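Local coordinates for PmbA-related protein (Thermotoga maritima, PDB 1VL4), which may act as a metallopeptidase, as generally assigned to the U62 (PmbA/TldD) family, and has been put forward as a modulator of DNA gyrase, at residues 17-22 against 33-38; 63-68 against 85-90; 253-258 against 265-270; 105-110 against 301-306. All coordinates share one frame; numbering follows the deposited sequence. Where two conformers were deposited one is given.

Interaction 1 of 4, residues 17-22 against 33-38; sequences EFKDRL and VQISFL
Ile-35 of strand 33-38 reaches across to helix 17-22 and meets Leu-22 and Lys-19 there. From its CB, which points at the helix, the chain leaves through CG1, set beside the backbone N and anti to the carbonyl carbon (chi1 -50°). Ile-35 CG1 lies 3.7 Å from Leu-22 CD1. The terminal methyl then slots in between two residues one helical turn apart: Ile-35 CD1 presses on Leu-22 CD1 at 3.4 Å, tighter than usual for two methyl carbons, and comes within 3.7 Å of Lys-19 CA. A lysine suits that place because its CA and CB offer apolar surface while the extended chain carries NZ away from the strand to Thr-166 OG1. Leu-22, the bulky partner, meets Ile-35 at an oblique angle. Two residues back along the strand, Val-33 faces the same way, and its CG1 packs 3.8 Å from Leu-22 O at the helix backbone. Alternation along the strand thus gives both branched residues to the helix; over these short segments the two axes run nearly antiparallel, at 162°. The arrangement is helix-on-sheet packing across an alpha-beta connection, helix 15-29 leading into strand 32-48 and lying over one face of the long antiparallel sheet.

Interaction 2 of 4, residues 63-68 against 85-90; sequences VEIKVL and EKCFEE
Ile-65 and Val-67 pack against Cys-87 and Phe-88 in a buried, wholly apolar contact, a helix-on-sheet layer in which helix 84-93 lies over strand 51-69 of the six-stranded antiparallel sheet. Both strand residues turn their CB toward the helix, as alternate residues of a strand should, and their branched chains give a broad greasy surface. Leu-22 of the neighbouring helix 15-29 touches both Ile-65 and Phe-88, so the two helices share one core on one face of the sheet. On the helix side the small Cys-87 leaves room for the tip of the isoleucine: Ile-65 CD1 lies 3.7 Å from Cys-87 CB and 4.0 Å from Cys-87 SG. The larger Phe-88 serves Val-67: its CG stands anti to the backbone N (chi1 173°), which swings the ring in toward the strand although its CB starts off to one side. No hydrogen bond crosses here. On the same helix, Glu-90 makes a long, weak ion pair with Arg-41 of the second subunit. Val-67 and Phe-88 cross at about a right angle; in one of the two valine conformers, Val-67 CG2 rests obliquely by the ring, 3.9 Å from Phe-88 CE2 and 4.0 Å from Phe-88 CD2.

Interaction 3 of 4, residues 253-258 against 265-270; sequences PMISAE and SPLKGK
Met-254 and Ser-265 meet where the short, weakly bonded helical stretch about 253-255 is tied to an ST turn in the loop after helix 257-261, within the C-terminal part of the chain. The polar link is a single hydrogen bond from Ser-265 OG to Met-254 O, 2.7 Å long. The hydroxyl lies in the carbonyl plane on a lone pair, at a C=O...donor angle of 119°. Ser-265 OG also accepts from Leu-267 N, at 3.1 Å in a nearly straight bond, closing the ST turn; OG therefore gives one bond and takes another. With OG anti to the serine N (chi1 168°), it is placed to make both bonds. With an alanine in place of Ser-265, Met-254 O would probably lose this donor and Leu-267 N its acceptor, leaving the turn less firmly fixed to Met-254. Beyond the turn, Lys-270 NZ reaches back to Pro-266 O, tilted from the carbonyl plane.

The apolar contacts frame this link. Leu-267 CD1 sits 3.7 Å from Ile-255 CG2, the two side chains lying alongside each other and pointing the same way, and it also touches Met-254 CB at 3.8 Å. Leu-413 of helix 412-417 packs on Met-254, Pro-266 and Leu-267 together. The long, unbranched methionine crosses the rigid proline ring at about a right angle, with Met-254 SD 3.9 Å from Pro-266 CG.

Interaction 4 of 4, residues 105-110 against 301-306; sequences YFFEGG and GVPTTE
Phe-107 is the residue of segment 105-110 that makes this contact, its flat ring broad enough to meet three consecutive residues, Gly-301, Val-302 and Pro-303. The first kind of interaction is a CH-pi contact. Val-302 CG2 sits over one face of the Phe-107 ring, 3.9 Å from its centroid and 16° off the normal, displaced a little toward the rim beside CG and CD1. The valine brings this methyl forward because CG2 stands beside its backbone N, anti to the carbonyl carbon, while CG1 takes the position anti to N.

Plain apolar packing supplies the second kind. Pro-303 CD approaches the ring obliquely and lies 3.7 Å from Phe-107 CE2; the proline ring is a stiff partner that crosses the phenylalanine at about a right angle.

The third is a contact with backbone: Gly-301 O comes within 3.5 Å of Phe-107 CD2, again obliquely. Glycine fits here because at its backbone angles (phi 80°, psi 16°) a CB would jam against the carbonyl O of the residue before. Gly-301 O also accepts a hydrogen bond from Tyr-113 OH, so its polarity is met elsewhere. Replacing Phe-107 by an alanine would probably leave Val-302 CG2 without its aromatic face and open a gap beside Pro-303 CD.

Leu-322 of helix 322-328 touches both Phe-107 and Val-302, while Phe-107 O is hydrogen-bonded by Asn-167 at the end of strand 148-167. The contact thus lies between that helix and the long antiparallel sheet, joining the loop before helix 128-143 to the loop leading into strand 307-311.

In the fold
From the N terminus, interaction 1 closes first, a short loop that folds helix 15-29 back on strand 32-48. Interaction 2 follows in series, closing the longer path from strand 51-69 through strand 72-78 to helix 84-93. The two adjoin directly, since their strands are sheet neighbours bonded to each other and their helices pack together. Interaction 4 opens soon after with residues 105-110, where Phe-106 packs on strands 32-48 and 51-69, and closes only 191 residues later, joining this end of the sheet to the C-terminal part. Interaction 3 is nested inside that large loop as a local closure, its nearest atoms about 11 Å from those of interaction 4.

Interaction 1 of 4, residues 17-22 against 33-38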
# COMPACT_ATOMS: atom_id res chain seq x y z
N GLU A 17 -15.14 6.84 -30.52
CA GLU A 17 -15.24 8.26 -30.84
C GLU A 17 -14.12 9.03 -30.15
O GLU A 17 -13.50 9.90 -30.75
CB GLU A 17 -16.56 8.82 -30.36
CG GLU A 17 -17.76 8.43 -31.21
CD GLU A 17 -19.09 8.83 -30.54
OE1 GLU A 17 -19.42 8.30 -29.44
OE2 GLU A 17 -19.79 9.69 -31.10
N PHE A 18 -13.88 8.67 -28.90
CA PHE A 18 -12.85 9.28 -28.08
C PHE A 18 -11.49 9.02 -28.74
O PHE A 18 -10.77 9.96 -29.03
CB PHE A 18 -12.95 8.72 -26.66
CG PHE A 18 -12.08 9.40 -25.64
CD1 PHE A 18 -12.51 10.54 -24.97
CD2 PHE A 18 -10.82 8.89 -25.33
CE1 PHE A 18 -11.70 11.15 -24.03
CE2 PHE A 18 -10.02 9.52 -24.40
CZ PHE A 18 -10.46 10.62 -23.74
N LYS A 19 -11.18 7.76 -29.03
CA LYS A 19 -9.99 7.36 -29.81
C LYS A 19 -9.81 8.12 -31.12
O LYS A 19 -8.73 8.65 -31.40
CB LYS A 19 -10.03 5.83 -30.09
CG LYS A 19 -9.00 5.31 -31.09
CD LYS A 19 -9.35 3.90 -31.56
CE LYS A 19 -8.39 3.43 -32.63
NZ LYS A 19 -8.32 1.92 -32.73
N ASP A 20 -10.90 8.22 -31.88
CA ASP A 20 -10.88 8.87 -33.17
C ASP A 20 -10.56 10.35 -33.03
O ASP A 20 -9.76 10.89 -33.82
CB ASP A 20 -12.24 8.72 -33.88
CG ASP A 20 -12.50 7.29 -34.39
OD1 ASP A 20 -11.59 6.42 -34.37
OD2 ASP A 20 -13.64 7.04 -34.81
N ARG A 21 -11.18 11.01 -32.05
CA ARG A 21 -10.93 12.43 -31.86
C ARG A 21 -9.45 12.63 -31.54
O ARG A 21 -8.80 13.50 -32.11
CB ARG A 21 -11.76 13.01 -30.68
CG ARG A 21 -13.29 13.24 -30.88
CD ARG A 21 -13.66 14.56 -31.62
NE ARG A 21 -13.09 15.83 -31.10
CZ ARG A 21 -11.96 16.42 -31.53
NH1 ARG A 21 -11.19 15.86 -32.47
NH2 ARG A 21 -11.59 17.59 -31.00
N LEU A 22 -8.95 11.83 -30.60
CA LEU A 22 -7.55 11.90 -30.17
C LEU A 22 -6.55 11.64 -31.30
O LEU A 22 -5.56 12.37 -31.42
CB LEU A 22 -7.29 10.90 -29.04
CG LEU A 22 -7.76 11.29 -27.62
CD1 LEU A 22 -7.37 10.15 -26.70
CD2 LEU A 22 -7.14 12.59 -27.15
N VAL A 33 0.02 9.50 -30.66
CA VAL A 33 -0.73 9.27 -29.42
C VAL A 33 -0.98 7.79 -29.23
O VAL A 33 -1.13 7.00 -30.20
CB VAL A 33 -2.04 10.12 -29.34
CG1 VAL A 33 -3.08 9.63 -30.36
CG2 VAL A 33 -2.60 10.13 -27.97
N GLN A 34 -0.96 7.40 -27.95
CA GLN A 34 -1.29 6.07 -27.50
C GLN A 34 -2.30 6.13 -26.37
O GLN A 34 -2.20 6.96 -25.47
CB GLN A 34 -0.05 5.31 -27.06
CG GLN A 34 -0.30 3.93 -26.55
CD GLN A 34 1.01 3.14 -26.42
OE1 GLN A 34 1.53 2.59 -27.39
NE2 GLN A 34 1.59 3.18 -25.23
N ILE A 35 -3.31 5.28 -26.47
CA ILE A 35 -4.40 5.22 -25.54
C ILE A 35 -4.48 3.81 -24.96
O ILE A 35 -4.55 2.81 -25.69
CB ILE A 35 -5.75 5.57 -26.18
CG1 ILE A 35 -5.65 6.87 -26.97
CG2 ILE A 35 -6.82 5.66 -25.08
CD1 ILE A 35 -6.78 7.02 -27.96
N SER A 36 -4.41 3.73 -23.64
CA SER A 36 -4.51 2.49 -22.93
C SER A 36 -5.80 2.56 -22.07
O SER A 36 -6.07 3.54 -21.33
CB SER A 36 -3.28 2.25 -22.06
OG SER A 36 -2.10 2.26 -22.84
N PHE A 37 -6.58 1.51 -22.18
CA PHE A 37 -7.90 1.40 -21.56
C PHE A 37 -7.89 0.14 -20.68
O PHE A 37 -7.39 -0.93 -21.07
CB PHE A 37 -8.92 1.44 -22.71
CG PHE A 37 -10.33 0.96 -22.37
CD1 PHE A 37 -10.58 -0.36 -21.92
CD2 PHE A 37 -11.43 1.77 -22.67
CE1 PHE A 37 -11.87 -0.83 -21.66
CE2 PHE A 37 -12.75 1.32 -22.42
CZ PHE A 37 -12.96 0.00 -21.90
N LEU A 38 -8.38 0.28 -19.45
CA LEU A 38 -8.43 -0.80 -18.49
C LEU A 38 -9.79 -0.72 -17.86
O LEU A 38 -10.16 0.33 -17.37
CB LEU A 38 -7.38 -0.62 -17.39
CG LEU A 38 -7.32 -1.77 -16.36
CD1 LEU A 38 -7.00 -3.07 -17.01
CD2 LEU A 38 -6.30 -1.44 -15.28

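Interaction 2 of 4, residues 63-68 against 85-90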
# COMPACT_ATOMS: atom_id res chain seq x y z
N VAL A 63 -8.41 5.41 -18.26
CA VAL A 63 -7.86 5.65 -19.60
C VAL A 63 -6.58 6.49 -19.46
O VAL A 63 -6.60 7.50 -18.80
CB VAL A 63 -8.87 6.35 -20.48
CG1 VAL A 63 -8.30 6.58 -21.81
CG2 VAL A 63 -10.07 5.49 -20.61
N GLU A 64 -5.47 6.00 -20.00
CA GLU A 64 -4.23 6.74 -20.08
C GLU A 64 -4.05 7.23 -21.51
O GLU A 64 -4.09 6.43 -22.45
CB GLU A 64 -3.04 5.83 -19.76
CG GLU A 64 -1.70 6.62 -19.74
CD GLU A 64 -0.46 5.72 -19.65
OE1 GLU A 64 -0.58 4.47 -19.70
OE2 GLU A 64 0.65 6.27 -19.54
N ILE A 65 -3.78 8.52 -21.63
CA ILE A 65 -3.52 9.17 -22.91
C ILE A 65 -2.04 9.60 -22.92
O ILE A 65 -1.63 10.43 -22.08
CB ILE A 65 -4.41 10.36 -23.10
CG1 ILE A 65 -5.88 9.96 -23.13
CG2 ILE A 65 -4.05 11.13 -24.41
CD1 ILE A 65 -6.75 10.69 -22.19
N LYS A 66 -1.24 9.02 -23.81
CA LYS A 66 0.17 9.38 -23.87
C LYS A 66 0.54 9.91 -25.27
O LYS A 66 0.27 9.24 -26.28
CB LYS A 66 1.02 8.17 -23.53
CG LYS A 66 2.52 8.41 -23.45
CD LYS A 66 3.22 7.14 -23.02
CE LYS A 66 3.35 7.02 -21.49
NZ LYS A 66 4.16 5.82 -21.10
N VAL A 67 1.13 11.10 -25.31
CA VAL A 67 1.53 11.74 -26.57
C VAL A 67 3.06 11.73 -26.68
O VAL A 67 3.75 12.04 -25.69
CB VAL A 67 1.02 13.15 -26.65
CG1 VAL A 67 1.58 13.87 -27.85
CG2 VAL A 67 -0.52 13.15 -26.68
N LEU A 68 3.56 11.40 -27.88
CA LEU A 68 5.01 11.18 -28.16
C LEU A 68 5.43 12.21 -29.19
O LEU A 68 4.83 12.30 -30.24
CB LEU A 68 5.24 9.78 -28.63
CG LEU A 68 6.65 9.37 -29.07
CD1 LEU A 68 7.61 9.36 -27.90
CD2 LEU A 68 6.55 7.98 -29.69
N GLU A 85 -10.26 16.68 -26.41
CA GLU A 85 -9.33 17.73 -26.75
C GLU A 85 -8.66 18.31 -25.50
O GLU A 85 -7.47 18.59 -25.52
CB GLU A 85 -9.94 18.83 -27.60
CG GLU A 85 -8.91 19.95 -27.84
CD GLU A 85 -9.33 20.93 -28.90
OE1 GLU A 85 -10.23 21.77 -28.64
OE2 GLU A 85 -8.71 20.89 -29.99
N LYS A 86 -9.41 18.46 -24.41
CA LYS A 86 -8.83 18.85 -23.12
C LYS A 86 -7.84 17.82 -22.62
O LYS A 86 -6.74 18.18 -22.20
CB LYS A 86 -9.92 19.13 -22.06
CG LYS A 86 -10.73 20.33 -22.46
CD LYS A 86 -11.90 20.70 -21.52
CE LYS A 86 -12.65 21.91 -22.12
NZ LYS A 86 -13.06 22.89 -21.09
N CYS A 87 -8.21 16.55 -22.68
CA CYS A 87 -7.29 15.46 -22.35
C CYS A 87 -5.98 15.48 -23.17
O CYS A 87 -4.89 15.32 -22.61
CB CYS A 87 -7.96 14.14 -22.61
SG CYS A 87 -9.23 13.76 -21.40
N PHE A 88 -6.11 15.65 -24.48
CA PHE A 88 -4.99 15.72 -25.36
C PHE A 88 -4.11 16.92 -25.02
O PHE A 88 -2.89 16.80 -24.88
CB PHE A 88 -5.46 15.74 -26.82
CG PHE A 88 -4.37 15.98 -27.82
CD1 PHE A 88 -4.03 17.27 -28.17
CD2 PHE A 88 -3.68 14.91 -28.39
CE1 PHE A 88 -3.03 17.54 -29.10
CE2 PHE A 88 -2.66 15.16 -29.32
CZ PHE A 88 -2.34 16.49 -29.67
N GLU A 89 -4.73 18.08 -24.86
CA GLU A 89 -3.99 19.29 -24.55
C GLU A 89 -3.24 19.18 -23.21
O GLU A 89 -2.13 19.68 -23.06
CB GLU A 89 -4.92 20.52 -24.58
CG GLU A 89 -5.53 20.87 -25.97
CD GLU A 89 -4.50 21.20 -27.09
OE1 GLU A 89 -3.31 21.48 -26.79
OE2 GLU A 89 -4.91 21.19 -28.28
N GLU A 90 -3.83 18.47 -22.26
CA GLU A 90 -3.20 18.21 -20.97
C GLU A 90 -1.96 17.34 -21.15
O GLU A 90 -0.89 17.64 -20.62
CB GLU A 90 -4.21 17.56 -20.04
CG GLU A 90 -3.77 17.43 -18.60
CD GLU A 90 -3.67 18.75 -17.83
OE1 GLU A 90 -3.99 19.85 -18.33
OE2 GLU A 90 -3.20 18.67 -16.70

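Interaction 3 of 4, residues 253-258 against 265-270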
# COMPACT_ATOMS: atom_id res chain seq x y z
N PRO A 253 12.97 -8.38 -9.43
CA PRO A 253 13.79 -7.17 -9.68
C PRO A 253 15.19 -7.44 -10.25
O PRO A 253 15.71 -6.63 -11.04
CB PRO A 253 13.86 -6.49 -8.30
CG PRO A 253 12.76 -7.09 -7.46
CD PRO A 253 12.53 -8.47 -8.02
N MET A 254 15.80 -8.58 -9.91
CA MET A 254 17.16 -8.93 -10.39
C MET A 254 17.25 -9.11 -11.90
O MET A 254 18.28 -8.84 -12.52
CB MET A 254 17.65 -10.24 -9.75
CG MET A 254 17.47 -10.27 -8.26
SD MET A 254 18.24 -11.71 -7.56
CE MET A 254 18.04 -11.32 -5.82
N ILE A 255 16.16 -9.60 -12.48
CA ILE A 255 16.15 -9.92 -13.90
C ILE A 255 15.60 -8.77 -14.77
O ILE A 255 15.67 -8.86 -15.98
CB ILE A 255 15.46 -11.28 -14.21
CG1 ILE A 255 14.00 -11.30 -13.80
CG2 ILE A 255 16.32 -12.41 -13.66
CD1 ILE A 255 13.27 -12.61 -14.19
N SER A 256 15.13 -7.69 -14.15
CA SER A 256 14.90 -6.43 -14.92
C SER A 256 16.16 -5.80 -15.56
O SER A 256 17.11 -5.39 -14.87
CB SER A 256 14.20 -5.40 -14.04
OG SER A 256 14.19 -4.15 -14.68
N ALA A 257 16.17 -5.70 -16.90
CA ALA A 257 17.29 -5.01 -17.58
C ALA A 257 17.50 -3.58 -17.11
O ALA A 257 18.62 -3.03 -17.19
CB ALA A 257 17.10 -5.00 -19.09
N GLU A 258 16.42 -2.95 -16.66
CA GLU A 258 16.45 -1.58 -16.13
C GLU A 258 17.21 -1.55 -14.80
O GLU A 258 18.09 -0.71 -14.61
CB GLU A 258 15.02 -1.10 -15.93
CG GLU A 258 14.89 0.29 -15.39
CD GLU A 258 13.44 0.76 -15.28
OE1 GLU A 258 12.50 0.12 -15.87
OE2 GLU A 258 13.27 1.81 -14.60
N SER A 265 21.07 -4.61 -9.49
CA SER A 265 20.88 -6.06 -9.59
C SER A 265 22.19 -6.83 -9.36
O SER A 265 23.21 -6.54 -9.99
CB SER A 265 20.32 -6.44 -10.97
OG SER A 265 20.41 -7.84 -11.17
N PRO A 266 22.14 -7.88 -8.54
CA PRO A 266 23.36 -8.66 -8.34
C PRO A 266 23.71 -9.57 -9.55
O PRO A 266 24.70 -10.28 -9.50
CB PRO A 266 23.03 -9.48 -7.09
CG PRO A 266 21.56 -9.74 -7.22
CD PRO A 266 21.00 -8.45 -7.80
N LEU A 267 22.90 -9.54 -10.62
CA LEU A 267 23.16 -10.28 -11.86
C LEU A 267 23.89 -9.50 -12.97
O LEU A 267 24.17 -10.05 -14.04
CB LEU A 267 21.82 -10.82 -12.43
CG LEU A 267 21.07 -11.83 -11.56
CD1 LEU A 267 19.73 -12.19 -12.19
CD2 LEU A 267 21.87 -13.08 -11.36
N LYS A 268 24.23 -8.25 -12.73
CA LYS A 268 24.97 -7.49 -13.75
C LYS A 268 26.26 -8.24 -14.12
O LYS A 268 26.98 -8.71 -13.23
CB LYS A 268 25.30 -6.09 -13.27
CG LYS A 268 25.78 -5.16 -14.37
CD LYS A 268 26.34 -3.83 -13.84
CE LYS A 268 25.87 -2.65 -14.70
NZ LYS A 268 25.96 -2.92 -16.17
N GLY A 269 26.52 -8.36 -15.42
CA GLY A 269 27.72 -9.05 -15.91
C GLY A 269 27.70 -10.58 -15.92
O GLY A 269 28.71 -11.23 -16.28
N LYS A 270 26.55 -11.16 -15.57
CA LYS A 270 26.44 -12.59 -15.40
C LYS A 270 25.73 -13.29 -16.56
O LYS A 270 25.49 -14.49 -16.50
CB LYS A 270 25.70 -12.90 -14.10
CG LYS A 270 26.29 -12.24 -12.86
CD LYS A 270 27.01 -13.22 -11.95
CE LYS A 270 27.09 -12.71 -10.52
NZ LYS A 270 25.72 -12.63 -9.95

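Interaction 4 of 4, residues 105-110 against 301-306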
# COMPACT_ATOMS: atom_id res chain seq x y z
N TYR A 105 9.80 5.48 -27.34
CA TYR A 105 8.99 5.19 -28.51
C TYR A 105 7.81 4.27 -28.26
O TYR A 105 7.66 3.66 -27.19
CB TYR A 105 9.87 4.70 -29.67
CG TYR A 105 10.64 3.49 -29.35
CD1 TYR A 105 11.79 3.57 -28.58
CD2 TYR A 105 10.21 2.24 -29.82
CE1 TYR A 105 12.50 2.43 -28.27
CE2 TYR A 105 10.92 1.10 -29.53
CZ TYR A 105 12.06 1.18 -28.76
OH TYR A 105 12.75 0.02 -28.48
N PHE A 106 6.91 4.27 -29.24
CA PHE A 106 5.75 3.40 -29.25
C PHE A 106 6.01 2.20 -30.17
O PHE A 106 6.80 2.28 -31.11
CB PHE A 106 4.52 4.12 -29.80
CG PHE A 106 4.00 5.25 -28.93
CD1 PHE A 106 4.31 5.35 -27.56
CD2 PHE A 106 3.15 6.21 -29.49
CE1 PHE A 106 3.76 6.41 -26.77
CE2 PHE A 106 2.61 7.28 -28.72
CZ PHE A 106 2.94 7.37 -27.35
N PHE A 107 5.28 1.13 -29.88
CA PHE A 107 5.27 -0.08 -30.65
C PHE A 107 4.26 -0.00 -31.79
O PHE A 107 3.12 0.45 -31.62
CB PHE A 107 4.96 -1.27 -29.73
CG PHE A 107 5.36 -2.59 -30.31
CD1 PHE A 107 6.69 -2.87 -30.55
CD2 PHE A 107 4.43 -3.56 -30.59
CE1 PHE A 107 7.08 -4.12 -31.05
CE2 PHE A 107 4.81 -4.81 -31.12
CZ PHE A 107 6.14 -5.08 -31.34
N GLU A 108 4.69 -0.44 -32.96
CA GLU A 108 3.87 -0.43 -34.16
C GLU A 108 2.90 -1.59 -34.25
O GLU A 108 3.09 -2.62 -33.65
CB GLU A 108 4.80 -0.48 -35.39
CG GLU A 108 5.63 0.75 -35.55
CD GLU A 108 6.52 0.67 -36.77
OE1 GLU A 108 7.57 -0.01 -36.67
OE2 GLU A 108 6.15 1.26 -37.82
N GLY A 109 1.85 -1.42 -35.05
CA GLY A 109 0.89 -2.47 -35.31
C GLY A 109 1.48 -3.54 -36.20
O GLY A 109 2.60 -3.39 -36.70
N GLY A 110 0.75 -4.64 -36.34
CA GLY A 110 1.08 -5.68 -37.33
C GLY A 110 1.73 -6.96 -36.83
O GLY A 110 1.91 -7.88 -37.63
N GLY A 301 2.17 -2.91 -25.44
CA GLY A 301 1.56 -3.59 -26.57
C GLY A 301 2.47 -4.60 -27.26
O GLY A 301 2.16 -5.09 -28.35
N VAL A 302 3.56 -4.99 -26.61
CA VAL A 302 4.51 -5.91 -27.22
C VAL A 302 4.04 -7.32 -26.92
O VAL A 302 3.67 -7.63 -25.77
CB VAL A 302 5.96 -5.63 -26.70
CG1 VAL A 302 6.98 -6.69 -27.19
CG2 VAL A 302 6.42 -4.23 -27.04
N PRO A 303 4.04 -8.21 -27.94
CA PRO A 303 3.65 -9.58 -27.60
C PRO A 303 4.53 -10.19 -26.50
O PRO A 303 5.78 -10.08 -26.52
CB PRO A 303 3.86 -10.35 -28.91
CG PRO A 303 3.94 -9.34 -29.96
CD PRO A 303 4.37 -8.07 -29.36
N THR A 304 3.86 -10.81 -25.54
CA THR A 304 4.55 -11.58 -24.52
C THR A 304 5.17 -12.83 -25.18
O THR A 304 4.66 -13.36 -26.18
CB THR A 304 3.59 -11.93 -23.39
OG1 THR A 304 2.43 -12.58 -23.91
CG2 THR A 304 3.18 -10.73 -22.62
N THR A 305 6.31 -13.24 -24.66
CA THR A 305 7.11 -14.32 -25.20
C THR A 305 7.46 -15.33 -24.09
O THR A 305 7.53 -14.99 -22.90
CB THR A 305 8.43 -13.79 -25.85
OG1 THR A 305 9.25 -13.16 -24.87
CG2 THR A 305 8.15 -12.80 -26.95
N GLU A 306 7.65 -16.56 -24.52
CA GLU A 306 8.15 -17.66 -23.68
C GLU A 306 9.65 -17.83 -23.86
O GLU A 306 10.17 -17.98 -25.00
CB GLU A 306 7.41 -18.94 -23.97
CG GLU A 306 7.87 -20.19 -23.15
CD GLU A 306 6.97 -21.39 -23.36
OE1 GLU A 306 5.98 -21.26 -24.13
OE2 GLU A 306 7.25 -22.44 -22.73